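Local coordinates for protein bifunctional cytochrome P450/NADPH--P450 reductase (Deinococcus aerius, PDB 7F3H) that hydroxylates organic substrates at a heme, probably using electrons passed from NADPH by its fused reductase domain, at residues 65-69 / 400-404. Where two conformers were deposited one is given. Numbering follows the deposited sequence.
With HEM (protoporphyrin IX containing Fe), chain E.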
ATOM      1  N   LEU A  65      17.915   1.611 -12.089  1.00 29.32           N
ATOM      2  CA  LEU A  65      17.693   0.820 -10.871  1.00 30.76           C
ATOM      3  C   LEU A  65      16.520  -0.141 -10.988  1.00 31.25           C
ATOM      4  O   LEU A  65      16.404  -1.062 -10.160  1.00 28.14           O
ATOM      5  CB  LEU A  65      17.414   1.741  -9.684  1.00 27.85           C
ATOM      6  CG  LEU A  65      18.595   2.597  -9.292  1.00 26.29           C
ATOM      7  CD1 LEU A  65      18.078   3.752  -8.489  1.00 25.79           C
ATOM      8  CD2 LEU A  65      19.614   1.757  -8.499  1.00 30.36           C
ATOM      9  N   THR A  66      15.658   0.076 -11.982  1.00 28.27           N
ATOM     10  CA  THR A  66      14.489  -0.712 -12.348  1.00 31.04           C
ATOM     11  C   THR A  66      14.811  -1.854 -13.295  1.00 31.45           C
ATOM     12  O   THR A  66      13.983  -2.750 -13.485  1.00 32.24           O
ATOM     13  CB  THR A  66      13.420   0.243 -12.969  1.00 41.13           C
ATOM     14  OG1 THR A  66      12.837   1.115 -11.974  1.00 41.60           O
ATOM     15  CG2 THR A  66      12.399  -0.413 -13.923  1.00 46.57           C
ATOM     16  N   ASP A  67      16.028  -1.888 -13.835  1.00 35.29           N
ATOM     17  CA  ASP A  67      16.448  -2.957 -14.734  1.00 30.73           C
ATOM     18  C   ASP A  67      16.729  -4.203 -13.891  1.00 30.64           C
ATOM     19  O   ASP A  67      17.753  -4.284 -13.198  1.00 31.04           O
ATOM     20  CB  ASP A  67      17.669  -2.477 -15.514  1.00 27.04           C
ATOM     21  CG  ASP A  67      18.100  -3.419 -16.611  1.00 31.89           C
ATOM     22  OD1 ASP A  67      17.573  -4.561 -16.710  1.00 35.61           O
ATOM     23  OD2 ASP A  67      19.014  -3.018 -17.364  1.00 29.83           O
ATOM     24  N   GLU A  68      15.839  -5.191 -13.962  1.00 28.76           N
ATOM     25  CA  GLU A  68      15.977  -6.356 -13.103  1.00 29.72           C
ATOM     26  C   GLU A  68      17.173  -7.220 -13.493  1.00 34.41           C
ATOM     27  O   GLU A  68      17.481  -8.178 -12.783  1.00 34.77           O
ATOM     28  CB  GLU A  68      14.688  -7.184 -13.119  1.00 28.18           C
ATOM     29  CG  GLU A  68      13.599  -6.609 -12.208  1.00 35.95           C
ATOM     30  CD  GLU A  68      12.327  -7.472 -12.093  1.00 34.29           C
ATOM     31  OE1 GLU A  68      11.681  -7.771 -13.121  1.00 36.47           O
ATOM     32  OE2 GLU A  68      11.946  -7.813 -10.954  1.00 40.98           O
ATOM     33  N   ARG A  69      17.862  -6.913 -14.600  1.00 34.06           N
ATOM     34  CA  ARG A  69      19.145  -7.560 -14.863  1.00 34.99           C
ATOM     35  C   ARG A  69      20.266  -7.006 -13.985  1.00 32.75           C
ATOM     36  O   ARG A  69      21.277  -7.686 -13.789  1.00 35.23           O
ATOM     37  CB  ARG A  69      19.502  -7.425 -16.351  1.00 33.43           C
ATOM     38  CG  ARG A  69      18.439  -8.064 -17.272  1.00 33.78           C
ATOM     39  CD  ARG A  69      18.527  -7.583 -18.738  1.00 30.55           C
ATOM     40  NE  ARG A  69      18.418  -6.135 -18.809  1.00 34.58           N
ATOM     41  CZ  ARG A  69      18.745  -5.385 -19.863  1.00 34.38           C
ATOM     42  NH1 ARG A  69      19.195  -5.939 -20.982  1.00 33.95           N
ATOM     43  NH2 ARG A  69      18.616  -4.064 -19.786  1.00 32.21           N
ATOM     44  N   ASN A 400       7.841  -2.525  -8.980  1.00 31.08           N
ATOM     45  CA  ASN A 400       8.567  -2.657 -10.230  1.00 29.99           C
ATOM     46  C   ASN A 400       8.750  -4.121 -10.631  1.00 34.14           C
ATOM     47  O   ASN A 400       9.012  -4.983  -9.780  1.00 29.58           O
ATOM     48  CB  ASN A 400       9.939  -2.006 -10.127  1.00 25.14           C
ATOM     49  CG  ASN A 400      10.671  -2.023 -11.441  1.00 31.46           C
ATOM     50  OD1 ASN A 400      10.238  -1.351 -12.365  1.00 32.45           O
ATOM     51  ND2 ASN A 400      11.766  -2.792 -11.544  1.00 25.23           N
ATOM     52  N   GLY A 401       8.623  -4.383 -11.936  1.00 28.14           N
ATOM     53  CA  GLY A 401       9.035  -5.624 -12.558  1.00 31.08           C
ATOM     54  C   GLY A 401       8.235  -6.792 -12.034  1.00 32.33           C
ATOM     55  O   GLY A 401       7.061  -6.655 -11.677  1.00 37.60           O
ATOM     56  N   MET A 402       8.896  -7.958 -11.983  0.50 36.71           N
ATOM     57  CA  MET A 402       8.278  -9.175 -11.455  0.50 40.34           C
ATOM     58  C   MET A 402       7.829  -8.996 -10.008  0.50 42.34           C
ATOM     59  O   MET A 402       6.869  -9.642  -9.572  0.50 37.01           O
ATOM     60  CB  MET A 402       9.257 -10.356 -11.543  0.50 39.79           C
ATOM     61  CG  MET A 402       9.532 -10.898 -12.938  0.50 38.61           C
ATOM     62  SD  MET A 402       8.043 -11.274 -13.870  0.50 50.73           S
ATOM     63  CE  MET A 402       8.448 -10.496 -15.431  0.50 49.65           C
ATOM     64  N   ARG A 403       8.521  -8.139  -9.252  1.00 35.74           N
ATOM     65  CA  ARG A 403       8.205  -7.853  -7.857  1.00 35.32           C
ATOM     66  C   ARG A 403       7.212  -6.686  -7.708  1.00 35.62           C
ATOM     67  O   ARG A 403       7.192  -5.998  -6.676  1.00 31.02           O
ATOM     68  CB  ARG A 403       9.499  -7.593  -7.092  1.00 27.70           C
ATOM     69  CG  ARG A 403      10.431  -8.798  -7.188  1.00 35.32           C
ATOM     70  CD  ARG A 403       9.691 -10.111  -6.852  1.00 32.60           C
ATOM     71  NE  ARG A 403       9.207 -10.148  -5.464  1.00 33.34           N
ATOM     72  CZ  ARG A 403       9.836 -10.736  -4.443  1.00 26.55           C
ATOM     73  NH1 ARG A 403      10.979 -11.377  -4.612  1.00 30.32           N
ATOM     74  NH2 ARG A 403       9.307 -10.705  -3.237  1.00 32.98           N
ATOM     75  N   ALA A 404       6.411  -6.431  -8.733  1.00 34.93           N
ATOM     76  CA  ALA A 404       5.399  -5.400  -8.638  1.00 32.54           C
ATOM     77  C   ALA A 404       4.229  -5.891  -7.782  1.00 32.34           C
ATOM     78  O   ALA A 404       4.117  -7.078  -7.455  1.00 31.66           O
ATOM     79  CB  ALA A 404       4.928  -5.000 -10.032  1.00 30.45           C
TER
HETATM   80  CHA HEM E 601       3.843  -5.668  -3.558  1.00 23.29           C
HETATM   81  CHB HEM E 601      -0.485  -7.495  -2.315  1.00 25.55           C
HETATM   82  CHC HEM E 601      -2.347  -2.990  -2.259  1.00 27.38           C
HETATM   83  CHD HEM E 601       2.041  -1.160  -3.211  1.00 21.49           C
HETATM   84  C1A HEM E 601       2.836  -6.544  -3.235  1.00 25.76           C
HETATM   85  C2A HEM E 601       2.989  -7.975  -3.080  1.00 29.25           C
HETATM   86  C3A HEM E 601       1.794  -8.504  -2.772  1.00 25.52           C
HETATM   87  C4A HEM E 601       0.854  -7.402  -2.642  1.00 24.07           C
HETATM   88  CMA HEM E 601       1.489 -10.005  -2.529  1.00 19.69           C
HETATM   89  CAA HEM E 601       4.299  -8.731  -3.355  1.00 26.97           C
HETATM   90  CBA HEM E 601       4.260  -9.193  -4.817  1.00 26.10           C
HETATM   91  CGA HEM E 601       5.480 -10.033  -5.194  1.00 31.28           C
HETATM   92  O1A HEM E 601       5.250 -11.097  -5.832  1.00 29.44           O
HETATM   93  O2A HEM E 601       6.656  -9.762  -4.803  1.00 26.62           O
HETATM   94  C1B HEM E 601      -1.386  -6.453  -2.229  1.00 24.15           C
HETATM   95  C2B HEM E 601      -2.813  -6.560  -1.951  1.00 23.56           C
HETATM   96  C3B HEM E 601      -3.321  -5.315  -1.990  1.00 23.47           C
HETATM   97  C4B HEM E 601      -2.227  -4.388  -2.215  1.00 28.11           C
HETATM   98  CMB HEM E 601      -3.560  -7.894  -1.756  1.00 18.29           C
HETATM   99  CAB HEM E 601      -4.747  -4.795  -1.703  1.00 25.68           C
HETATM  100  CBB HEM E 601      -5.754  -5.543  -1.243  1.00 35.04           C
HETATM  101  C1C HEM E 601      -1.323  -2.088  -2.498  1.00 26.63           C
HETATM  102  C2C HEM E 601      -1.439  -0.628  -2.619  1.00 28.38           C
HETATM  103  C3C HEM E 601      -0.194  -0.179  -2.865  1.00 24.07           C
HETATM  104  C4C HEM E 601       0.704  -1.291  -2.949  1.00 21.28           C
HETATM  105  CMC HEM E 601      -2.748   0.197  -2.442  1.00 25.84           C
HETATM  106  CAC HEM E 601       0.351   1.222  -3.100  1.00 27.07           C
HETATM  107  CBC HEM E 601      -0.432   2.291  -3.108  1.00 35.57           C
HETATM  108  C1D HEM E 601       2.914  -2.216  -3.383  1.00 23.81           C
HETATM  109  C2D HEM E 601       4.348  -2.108  -3.640  1.00 24.60           C
HETATM  110  C3D HEM E 601       4.815  -3.352  -3.736  1.00 22.22           C
HETATM  111  C4D HEM E 601       3.733  -4.293  -3.531  1.00 24.65           C
HETATM  112  CMD HEM E 601       5.182  -0.809  -3.795  1.00 17.46           C
HETATM  113  CAD HEM E 601       6.270  -3.699  -3.996  1.00 21.13           C
HETATM  114  CBD HEM E 601       6.875  -3.736  -2.619  1.00 21.33           C
HETATM  115  CGD HEM E 601       8.353  -3.926  -2.682  1.00 27.53           C
HETATM  116  O1D HEM E 601       8.878  -4.332  -1.617  1.00 28.68           O
HETATM  117  O2D HEM E 601       8.987  -3.679  -3.759  1.00 30.36           O
HETATM  118  NA  HEM E 601       1.529  -6.233  -2.930  1.00 23.77           N
HETATM  119  NB  HEM E 601      -1.067  -5.126  -2.395  1.00 23.11           N
HETATM  120  NC  HEM E 601       0.005  -2.445  -2.691  1.00 21.14           N
HETATM  121  ND  HEM E 601       2.579  -3.560  -3.326  1.00 20.20           N
HETATM  122 FE   HEM E 601       0.784  -4.326  -2.964  1.00 28.73          FE
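Two hydrogen bonds, with a weak third, tie the loop 65-69 to the heme-binding loop 400-404. In one, N400 ND2 donates to the backbone T66 O at 2.9 Å; in the other, the carboxylate of E68 reaches across and accepts a hydrogen bond from the backbone amide of M402, with M402 N to E68 OE1 at 3.0 Å and nearly linear geometry, while E68 OE2 adds a weak second bond to M402 N at 3.2 Å. The accepting carboxylate meets the chain where it turns, since A404 N bonds back to G401 O at 3.0 Å. N400 OD1 in turn accepts from the ammonium of K396. R403 NE donates to propionate oxygen HEM O2A at 2.7 Å, and its NH2 also bonds S93 O. Within 65-69, D67 pairs with R69 in a salt bridge (D67 OD2 to R69 NH2, 2.7 Å), and D67 OD1 closes an Asx turn onto R69 N.

Packing follows from the extended E68 side chain. OE1 of E68 passes 3.5 Å from CA of G401, where a CB would lie only 2.4 Å from E68 OE1; the positive phi (64°) also suits glycine. OE2 of E68 lies 3.7 Å from CB of M402.

The sequence around 400-404 matches the P450 signature that carries the cysteine ligand of the heme iron. The contact thus joins the connection between helix 59-65 and strand 71-72 to the loop preceding helix 408-425, with W100 of helix 98-107 packing against M402 and R403.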